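Local coordinates for protein formate-dependent phosphoribosylglycinamide formyltransferase (Mycobacterium tuberculosis H37Rv, PDB 6KHR) that belongs to the ATP-grasp family of enzymes and combines a parallel-sheet, Rossmann-like N-terminal domain with an ATP-grasp domain in a two-chain assembly, at residues A[27-32]-A[90-95]; A[51-56]-A[69-74]; A[43-48]-A[331-336]. All blocks are in the same frame, centred on the assembly; numbering follows the deposited sequence.

The three contacts belong to one continuous region around the parallel sheet. Interactions 1 and 2 lie in that sheet, with centres about 10 Å apart. Strands 28-32 and 51-56 are neighbours there, and Leu31 N lies 2.8 Å from Ile53 O, a probable hydrogen bond. Interaction 3 packs helices 36-47 and 325-334 beside the same sheet, its centre about 11 Å from that of interaction 1. Val29 CG1 comes to 3.8 Å of Leu45 CD1, and Val94 CG2 to 3.5 Å of Ile333 CD1. The centres of interactions 2 and 3 are about 17 Å apart, with Val52 touching Leu45. Interaction 3 thus ties the sheet to a helix far along the chain.

Interaction 1 (A[27-32]-A[90-95]); sequences RRVMLL and PDFLVT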
loop_
_atom_site.group_PDB
_atom_site.type_symbol
_atom_site.label_atom_id
_atom_site.label_comp_id
_atom_site.label_asym_id
_atom_site.label_seq_id
_atom_site.Cartn_x
_atom_site.Cartn_y
_atom_site.Cartn_z
ATOM N N ARG A 27 16.321 7.202 -12.629
ATOM C CA ARG A 27 16.547 6.469 -11.376
ATOM C C ARG A 27 16.057 5.025 -11.494
ATOM O O ARG A 27 14.856 4.779 -11.640
ATOM C CB ARG A 27 15.862 7.161 -10.198
ATOM C CG ARG A 27 16.011 8.684 -10.188
ATOM C CD ARG A 27 15.827 9.280 -8.795
ATOM N NE ARG A 27 16.943 8.938 -7.919
ATOM C CZ ARG A 27 17.034 9.295 -6.638
ATOM N NH1 ARG A 27 16.070 10.002 -6.066
ATOM N NH2 ARG A 27 18.093 8.939 -5.919
ATOM N N ARG A 28 16.988 4.074 -11.436
ATOM C CA ARG A 28 16.713 2.674 -11.740
ATOM C C ARG A 28 17.153 1.805 -10.571
ATOM O O ARG A 28 18.328 1.821 -10.182
ATOM C CB ARG A 28 17.409 2.247 -13.032
ATOM C CG ARG A 28 16.477 2.142 -14.249
ATOM C CD ARG A 28 17.226 2.272 -15.576
ATOM N NE ARG A 28 18.570 1.714 -15.479
ATOM C CZ ARG A 28 18.882 0.459 -15.786
ATOM N NH1 ARG A 28 17.946 -0.371 -16.230
ATOM N NH2 ARG A 28 20.131 0.035 -15.650
ATOM N N VAL A 29 16.205 1.073 -10.001
ATOM C CA VAL A 29 16.436 0.186 -8.871
ATOM C C VAL A 29 16.317 -1.233 -9.392
ATOM O O VAL A 29 15.465 -1.520 -10.235
ATOM C CB VAL A 29 15.428 0.443 -7.727
ATOM C CG1 VAL A 29 15.778 -0.376 -6.490
ATOM C CG2 VAL A 29 15.357 1.922 -7.383
ATOM N N MET A 30 17.175 -2.117 -8.909
ATOM C CA MET A 30 17.145 -3.513 -9.309
ATOM C C MET A 30 16.870 -4.353 -8.074
ATOM O O MET A 30 17.544 -4.201 -7.055
ATOM C CB MET A 30 18.457 -3.927 -9.986
ATOM C CG MET A 30 18.441 -5.330 -10.540
ATOM S SD MET A 30 20.005 -5.851 -11.271
ATOM C CE MET A 30 20.024 -4.891 -12.779
ATOM N N LEU A 31 15.883 -5.228 -8.168
ATOM C CA LEU A 31 15.441 -6.052 -7.050
ATOM C C LEU A 31 15.898 -7.489 -7.272
ATOM O O LEU A 31 15.423 -8.168 -8.185
ATOM C CB LEU A 31 13.925 -5.990 -6.903
ATOM C CG LEU A 31 13.278 -4.659 -6.534
ATOM C CD1 LEU A 31 11.794 -4.864 -6.469
ATOM C CD2 LEU A 31 13.787 -4.171 -5.206
ATOM N N LEU A 32 16.811 -7.955 -6.427
ATOM C CA LEU A 32 17.204 -9.361 -6.426
ATOM C C LEU A 32 16.169 -10.140 -5.617
ATOM O O LEU A 32 16.102 -10.030 -4.382
ATOM C CB LEU A 32 18.613 -9.522 -5.861
ATOM C CG LEU A 32 19.820 -9.379 -6.804
ATOM C CD1 LEU A 32 19.510 -8.576 -8.062
ATOM C CD2 LEU A 32 21.020 -8.783 -6.078
ATOM N N PRO A 90 22.316 -0.728 -12.873
ATOM C CA PRO A 90 21.298 0.031 -12.145
ATOM C C PRO A 90 21.903 1.004 -11.148
ATOM O O PRO A 90 23.000 0.799 -10.621
ATOM C CB PRO A 90 20.517 -1.067 -11.413
ATOM C CG PRO A 90 21.540 -2.088 -11.130
ATOM C CD PRO A 90 22.432 -2.108 -12.347
ATOM N N ASP A 91 21.143 2.064 -10.861
ATOM C CA ASP A 91 21.564 3.018 -9.839
ATOM C C ASP A 91 21.618 2.373 -8.456
ATOM O O ASP A 91 22.568 2.614 -7.692
ATOM C CB ASP A 91 20.623 4.215 -9.820
ATOM C CG ASP A 91 20.408 4.805 -11.187
ATOM O OD1 ASP A 91 21.385 5.270 -11.799
ATOM O OD2 ASP A 91 19.256 4.788 -11.660
ATOM N N PHE A 92 20.608 1.556 -8.114
ATOM C CA PHE A 92 20.541 0.893 -6.817
ATOM C C PHE A 92 20.369 -0.605 -6.993
ATOM O O PHE A 92 19.621 -1.053 -7.866
ATOM C CB PHE A 92 19.393 1.417 -5.976
ATOM C CG PHE A 92 19.471 2.874 -5.715
ATOM C CD1 PHE A 92 20.233 3.355 -4.670
ATOM C CD2 PHE A 92 18.802 3.770 -6.531
ATOM C CE1 PHE A 92 20.310 4.705 -4.431
ATOM C CE2 PHE A 92 18.885 5.117 -6.300
ATOM C CZ PHE A 92 19.634 5.585 -5.247
ATOM N N LEU A 93 21.047 -1.371 -6.135
ATOM C CA LEU A 93 20.982 -2.829 -6.134
ATOM C C LEU A 93 20.435 -3.307 -4.791
ATOM O O LEU A 93 21.143 -3.258 -3.774
ATOM C CB LEU A 93 22.358 -3.419 -6.421
ATOM C CG LEU A 93 22.458 -4.935 -6.549
ATOM C CD1 LEU A 93 21.434 -5.461 -7.543
ATOM C CD2 LEU A 93 23.883 -5.333 -6.966
ATOM N N VAL A 94 19.189 -3.790 -4.793
ATOM C CA VAL A 94 18.468 -4.202 -3.586
ATOM C C VAL A 94 18.324 -5.721 -3.548
ATOM O O VAL A 94 17.751 -6.328 -4.463
ATOM C CB VAL A 94 17.082 -3.541 -3.499
ATOM C CG1 VAL A 94 16.562 -3.634 -2.091
ATOM C CG2 VAL A 94 17.155 -2.113 -3.920
ATOM N N THR A 95 18.786 -6.320 -2.457
ATOM C CA THR A 95 18.775 -7.761 -2.263
ATOM C C THR A 95 17.567 -8.099 -1.404
ATOM O O THR A 95 17.554 -7.823 -0.202
ATOM C CB THR A 95 20.070 -8.227 -1.595
ATOM O OG1 THR A 95 21.178 -7.458 -2.085
ATOM C CG2 THR A 95 20.317 -9.687 -1.890
#
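Strands 28-32 and 92-95 run parallel, with four backbone hydrogen bonds between them. Met30 uses both its backbone atoms. Its N donates to Phe92 O, and Met30 O accepts from Val94 N at 2.8 Å, nearly along the C=O axis. Phe92 N to Arg28 O and Leu32 N to Val94 O complete the ladder.

At the start of the pair, the side chain of Asp91 extends it. CG stands anti to the carbonyl carbon (chi1 -50°), and the anti lone pair of OD2 takes the N-H of Arg28.

One face carries Val29, Leu31, Phe92 and Val94. Val29 CG2 lies 4.0 Å from Phe92 CD2, and Leu31 CD2 lies 3.8 Å from Val94 CB. Arg27 NH2 reaches the edge of the Phe92 ring, near its plane.

On the other face the Met30 chain is extended to SD and bends at chi3 (-72°), putting Met30 CE 3.6 Å from Pro90 CG. Both methyls of Leu32 meet Leu93 CD1.

The pair lies inside a parallel sheet of strand order 3-2-1-4-5, consistent with a Rossmann-like fold. Strand 51-56 flanks 28-32. Helix 325-334 covers the Val29 and Phe92 face, and helix 78-88 the Met30 and Leu93 face.

Interaction 2 (A[51-56]-A[69-74]); sequences EVIAVD and QSVVVT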
loop_
_atom_site.group_PDB
_atom_site.type_symbol
_atom_site.label_atom_id
_atom_site.label_comp_id
_atom_site.label_asym_id
_atom_site.label_seq_id
_atom_site.Cartn_x
_atom_site.Cartn_y
_atom_site.Cartn_z
ATOM N N GLU A 51 12.009 3.602 -12.050
ATOM C CA GLU A 51 11.926 2.363 -12.812
ATOM C C GLU A 51 12.507 1.217 -11.990
ATOM O O GLU A 51 13.552 1.366 -11.353
ATOM C CB GLU A 51 12.702 2.496 -14.120
ATOM C CG GLU A 51 11.921 2.179 -15.381
ATOM C CD GLU A 51 12.779 2.238 -16.654
ATOM O OE1 GLU A 51 14.016 2.047 -16.574
ATOM O OE2 GLU A 51 12.207 2.481 -17.740
ATOM N N VAL A 52 11.849 0.057 -12.017
ATOM C CA VAL A 52 12.311 -1.096 -11.250
ATOM C C VAL A 52 12.530 -2.290 -12.170
ATOM O O VAL A 52 11.670 -2.624 -12.994
ATOM C CB VAL A 52 11.338 -1.489 -10.124
ATOM C CG1 VAL A 52 11.848 -2.761 -9.447
ATOM C CG2 VAL A 52 11.198 -0.352 -9.124
ATOM N N ILE A 53 13.675 -2.940 -12.004
ATOM C CA ILE A 53 14.007 -4.192 -12.666
ATOM C C ILE A 53 13.825 -5.307 -11.646
ATOM O O ILE A 53 14.438 -5.274 -10.574
ATOM C CB ILE A 53 15.447 -4.162 -13.193
ATOM C CG1 ILE A 53 15.660 -2.933 -14.076
ATOM C CG2 ILE A 53 15.797 -5.461 -13.906
ATOM C CD1 ILE A 53 17.056 -2.355 -13.948
ATOM N N ALA A 54 12.989 -6.289 -11.966
ATOM C CA ALA A 54 12.778 -7.431 -11.086
ATOM C C ALA A 54 13.538 -8.639 -11.625
ATOM O O ALA A 54 13.312 -9.072 -12.762
ATOM C CB ALA A 54 11.291 -7.748 -10.924
ATOM N N VAL A 55 14.438 -9.170 -10.806
ATOM C CA VAL A 55 15.285 -10.301 -11.161
ATOM C C VAL A 55 14.870 -11.488 -10.311
ATOM O O VAL A 55 14.617 -11.339 -9.110
ATOM C CB VAL A 55 16.778 -9.976 -10.949
ATOM C CG1 VAL A 55 17.623 -11.154 -11.345
ATOM C CG2 VAL A 55 17.179 -8.730 -11.729
ATOM N N ASP A 56 14.794 -12.664 -10.932
ATOM C CA ASP A 56 14.586 -13.898 -10.184
ATOM C C ASP A 56 15.046 -15.074 -11.037
ATOM O O ASP A 56 15.488 -14.903 -12.176
ATOM C CB ASP A 56 13.129 -14.052 -9.744
ATOM C CG ASP A 56 12.994 -14.891 -8.483
ATOM O OD1 ASP A 56 13.787 -15.854 -8.336
ATOM O OD2 ASP A 56 12.123 -14.579 -7.638
ATOM N N GLN A 69 10.931 -3.832 -15.966
ATOM C CA GLN A 69 11.787 -4.738 -16.715
ATOM C C GLN A 69 11.962 -6.001 -15.895
ATOM O O GLN A 69 12.212 -5.929 -14.688
ATOM C CB GLN A 69 13.134 -4.093 -17.020
ATOM C CG GLN A 69 14.031 -4.938 -17.876
ATOM C CD GLN A 69 15.219 -4.149 -18.364
ATOM O OE1 GLN A 69 15.393 -2.985 -17.997
ATOM N NE2 GLN A 69 16.047 -4.772 -19.200
ATOM N N SER A 70 11.785 -7.149 -16.538
ATOM C CA SER A 70 11.901 -8.445 -15.888
ATOM C C SER A 70 13.154 -9.147 -16.393
ATOM O O SER A 70 13.541 -8.998 -17.558
ATOM C CB SER A 70 10.664 -9.312 -16.146
ATOM O OG SER A 70 9.518 -8.767 -15.503
ATOM N N VAL A 71 13.795 -9.888 -15.503
ATOM C CA VAL A 71 15.029 -10.583 -15.820
ATOM C C VAL A 71 15.011 -11.923 -15.106
ATOM O O VAL A 71 14.619 -12.009 -13.941
ATOM C CB VAL A 71 16.273 -9.750 -15.432
ATOM C CG1 VAL A 71 17.540 -10.569 -15.609
ATOM C CG2 VAL A 71 16.354 -8.487 -16.284
ATOM N N VAL A 72 15.419 -12.963 -15.820
ATOM C CA VAL A 72 15.543 -14.311 -15.287
ATOM C C VAL A 72 17.019 -14.667 -15.267
ATOM O O VAL A 72 17.674 -14.681 -16.315
ATOM C CB VAL A 72 14.755 -15.320 -16.131
ATOM C CG1 VAL A 72 15.153 -16.732 -15.766
ATOM C CG2 VAL A 72 13.260 -15.107 -15.938
ATOM N N VAL A 73 17.557 -14.930 -14.081
ATOM C CA VAL A 73 18.905 -15.470 -13.964
ATOM C C VAL A 73 18.960 -16.329 -12.719
ATOM O O VAL A 73 18.312 -16.035 -11.713
ATOM C CB VAL A 73 20.000 -14.381 -13.885
ATOM C CG1 VAL A 73 20.894 -14.445 -15.118
ATOM C CG2 VAL A 73 19.388 -13.012 -13.692
ATOM N N THR A 74 19.747 -17.394 -12.784
ATOM C CA THR A 74 20.073 -18.127 -11.569
ATOM C C THR A 74 20.912 -17.193 -10.717
ATOM O O THR A 74 22.106 -17.018 -10.950
ATOM C CB THR A 74 20.810 -19.419 -11.888
ATOM O OG1 THR A 74 20.102 -20.116 -12.923
ATOM C CG2 THR A 74 20.885 -20.303 -10.649
#
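Gln69, Val71 and Asp56 have the most surface buried where strand 69-72 lies parallel to strand 51-56. The register pairs Ile53 with Gln69, Ala54 with Ser70, Val55 with Val71 and Asp56 with Val72.

Gln69 starts the ladder. Gln69 N donates to Val52 O over a rather long 3.3 Å, and Gln69 O accepts from Ala54 N at 2.9 Å, nearly along the C=O axis. Its CG is anti to the backbone N (chi1 -176°) and the chain is extended beyond it. The side chain therefore runs alongside Ile53, with Gln69 CB 4.0 Å from Ile53 CG1 and OE1 also near that carbon.

Val71 bridges the next rung. Its N donates to Ala54 O, and its O accepts from Asp56 N in the carbonyl plane. Its side chain lies beside two others pointing the same way. Val71 CB is 3.9 Å from Val55 CG2, and Val71 CG2 meets Ile53 CG2.

Asp56 closes the pairing through its backbone. Asp56 O takes Val73 N at 2.8 Å, with the donor 25° above the carbonyl plane. Asp56 OD2 points away from the pairing and accepts from Ser34 N. Beyond the strand, Val73 CG2 touches Val55 CG1.

The contact joins both strands of the beta-alpha-beta unit 51-56, 62-66, 69-72. Within this chain 69-72 is an outermost strand of the sheet, and 28-32 lies on the other side of 51-56. Helix 62-66 packs on the Ala54 and Ser70 face, and helix 78-88 on the Ile53 and Gln69 face.

Interaction 3 (A[43-48]-A[331-336]); sequences IALQGL and RAILGL
Leu48, just after helix 36-47, carries much of this contact with the end of helix 325-334. The side chain of Leu48 leaves the backbone toward 331-336. Leu48 CB already touches, 4.1 Å from Leu334 CD1. CG is anti to the carbonyl carbon (chi1 -63°). Chi2 (169°) sets CD1 anti to CA, so it reaches farthest across and is the busiest atom of the contact. Leu48 CD1 meets three side chains: Leu334 CD1 at 3.9 Å, Arg331 CG at 4.0 Å and Leu336 CD1 at 4.1 Å. Leu48 and Leu334 lie alongside each other, pointing opposite ways; the Arg331 chain runs roughly perpendicular to Leu48.

Leu45, one turn earlier, approaches Leu334 obliquely. Its CD2 lies 4.0 Å from Leu334 CG, so the Leu334 side chain is shared by Leu45 and Leu48. Leu45 CD1 makes a looser contact with Ile333 CD1, at 4.4 Å.

Gly335 is the first residue to leave helical angles, with positive phi (76°), in a Schellman motif. Leu336 N bonds back to Arg331 O, and Gly335 N to Ala332 O. This turn brings Leu336 round to the same leucine cluster. The sheet borders the cluster, with Val29 against Leu45, Ile333 and Leu334.

Arg331 gives only carbon to the contact. Its guanidinium continues past Leu48, and NH2 makes a salt bridge with Asp381 of the second subunit. The two segments are therefore held together by apolar packing of leucine and isoleucine side chains and Arg331 CG. The fit probably rests on shape and burial, since the segments share only carbon contacts.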
loop_
_atom_site.group_PDB
_atom_site.type_symbol
_atom_site.label_atom_id
_atom_site.label_comp_id
_atom_site.label_asym_id
_atom_site.label_seq_id
_atom_site.Cartn_x
_atom_site.Cartn_y
_atom_site.Cartn_z
ATOM N N ILE A 43 5.865 -1.501 -6.274
ATOM C CA ILE A 43 4.824 -0.490 -6.389
ATOM C C ILE A 43 5.272 0.777 -5.683
ATOM O O ILE A 43 5.256 1.868 -6.261
ATOM C CB ILE A 43 3.500 -1.027 -5.817
ATOM C CG1 ILE A 43 2.893 -2.075 -6.745
ATOM C CG2 ILE A 43 2.526 0.107 -5.509
ATOM C CD1 ILE A 43 1.797 -2.907 -6.067
ATOM N N ALA A 44 5.724 0.636 -4.434
ATOM C CA ALA A 44 6.156 1.795 -3.661
ATOM C C ALA A 44 7.195 2.600 -4.427
ATOM O O ALA A 44 7.050 3.814 -4.588
ATOM C CB ALA A 44 6.697 1.356 -2.305
ATOM N N LEU A 45 8.229 1.925 -4.945
ATOM C CA LEU A 45 9.301 2.623 -5.648
ATOM C C LEU A 45 8.797 3.312 -6.906
ATOM O O LEU A 45 9.402 4.292 -7.362
ATOM C CB LEU A 45 10.405 1.640 -6.023
ATOM C CG LEU A 45 11.345 1.206 -4.918
ATOM C CD1 LEU A 45 12.119 -0.005 -5.375
ATOM C CD2 LEU A 45 12.259 2.349 -4.601
ATOM N N GLN A 46 7.709 2.799 -7.496
ATOM C CA GLN A 46 7.202 3.386 -8.728
ATOM C C GLN A 46 6.358 4.611 -8.444
ATOM O O GLN A 46 6.329 5.534 -9.263
ATOM C CB GLN A 46 6.419 2.350 -9.525
ATOM C CG GLN A 46 7.319 1.379 -10.275
ATOM C CD GLN A 46 6.538 0.212 -10.839
ATOM O OE1 GLN A 46 5.350 0.068 -10.552
ATOM N NE2 GLN A 46 7.192 -0.627 -11.639
ATOM N N GLY A 47 5.705 4.651 -7.279
ATOM C CA GLY A 47 5.023 5.865 -6.865
ATOM C C GLY A 47 5.981 7.024 -6.648
ATOM O O GLY A 47 5.613 8.185 -6.849
ATOM N N LEU A 48 7.211 6.732 -6.233
ATOM C CA LEU A 48 8.198 7.776 -6.006
ATOM C C LEU A 48 8.965 8.115 -7.271
ATOM O O LEU A 48 9.888 8.927 -7.210
ATOM C CB LEU A 48 9.181 7.358 -4.908
ATOM C CG LEU A 48 8.708 7.105 -3.476
ATOM C CD1 LEU A 48 9.812 6.431 -2.621
ATOM C CD2 LEU A 48 8.273 8.395 -2.829
ATOM N N ARG A 331 11.660 4.379 0.467
ATOM C CA ARG A 331 12.307 5.657 0.785
ATOM C C ARG A 331 13.760 5.475 1.222
ATOM O O ARG A 331 14.624 6.283 0.847
ATOM C CB ARG A 331 11.513 6.413 1.845
ATOM C CG ARG A 331 10.133 6.797 1.377
ATOM C CD ARG A 331 9.467 7.783 2.337
ATOM N NE ARG A 331 8.100 8.106 1.935
ATOM C CZ ARG A 331 7.420 9.169 2.359
ATOM N NH1 ARG A 331 7.978 10.030 3.205
ATOM N NH2 ARG A 331 6.182 9.374 1.934
ATOM N N ALA A 332 14.057 4.399 1.975
ATOM C CA ALA A 332 15.427 4.149 2.442
ATOM C C ALA A 332 16.374 3.848 1.285
ATOM O O ALA A 332 17.498 4.358 1.245
ATOM C CB ALA A 332 15.445 2.993 3.444
ATOM N N ILE A 333 15.945 2.998 0.348
ATOM C CA ILE A 333 16.744 2.690 -0.837
ATOM C C ILE A 333 17.154 3.972 -1.542
ATOM O O ILE A 333 18.304 4.132 -1.963
ATOM C CB ILE A 333 15.955 1.775 -1.790
ATOM C CG1 ILE A 333 15.898 0.352 -1.260
ATOM C CG2 ILE A 333 16.537 1.810 -3.198
ATOM C CD1 ILE A 333 14.847 -0.430 -1.934
ATOM N N LEU A 334 16.209 4.891 -1.699
ATOM C CA LEU A 334 16.421 6.105 -2.461
ATOM C C LEU A 334 16.964 7.247 -1.611
ATOM O O LEU A 334 17.201 8.335 -2.148
ATOM C CB LEU A 334 15.105 6.532 -3.138
ATOM C CG LEU A 334 14.453 5.619 -4.194
ATOM C CD1 LEU A 334 13.145 6.224 -4.651
ATOM C CD2 LEU A 334 15.361 5.354 -5.400
ATOM N N GLY A 335 17.139 7.042 -0.305
ATOM C CA GLY A 335 17.766 8.062 0.529
ATOM C C GLY A 335 16.870 9.233 0.853
ATOM O O GLY A 335 17.339 10.375 0.917
ATOM N N LEU A 336 15.591 8.981 1.060
ATOM C CA LEU A 336 14.626 10.019 1.365
ATOM C C LEU A 336 14.210 9.949 2.836
ATOM O O LEU A 336 14.405 8.938 3.517
ATOM C CB LEU A 336 13.405 9.881 0.444
ATOM C CG LEU A 336 13.755 9.845 -1.049
ATOM C CD1 LEU A 336 12.566 9.381 -1.895
ATOM C CD2 LEU A 336 14.251 11.212 -1.520
#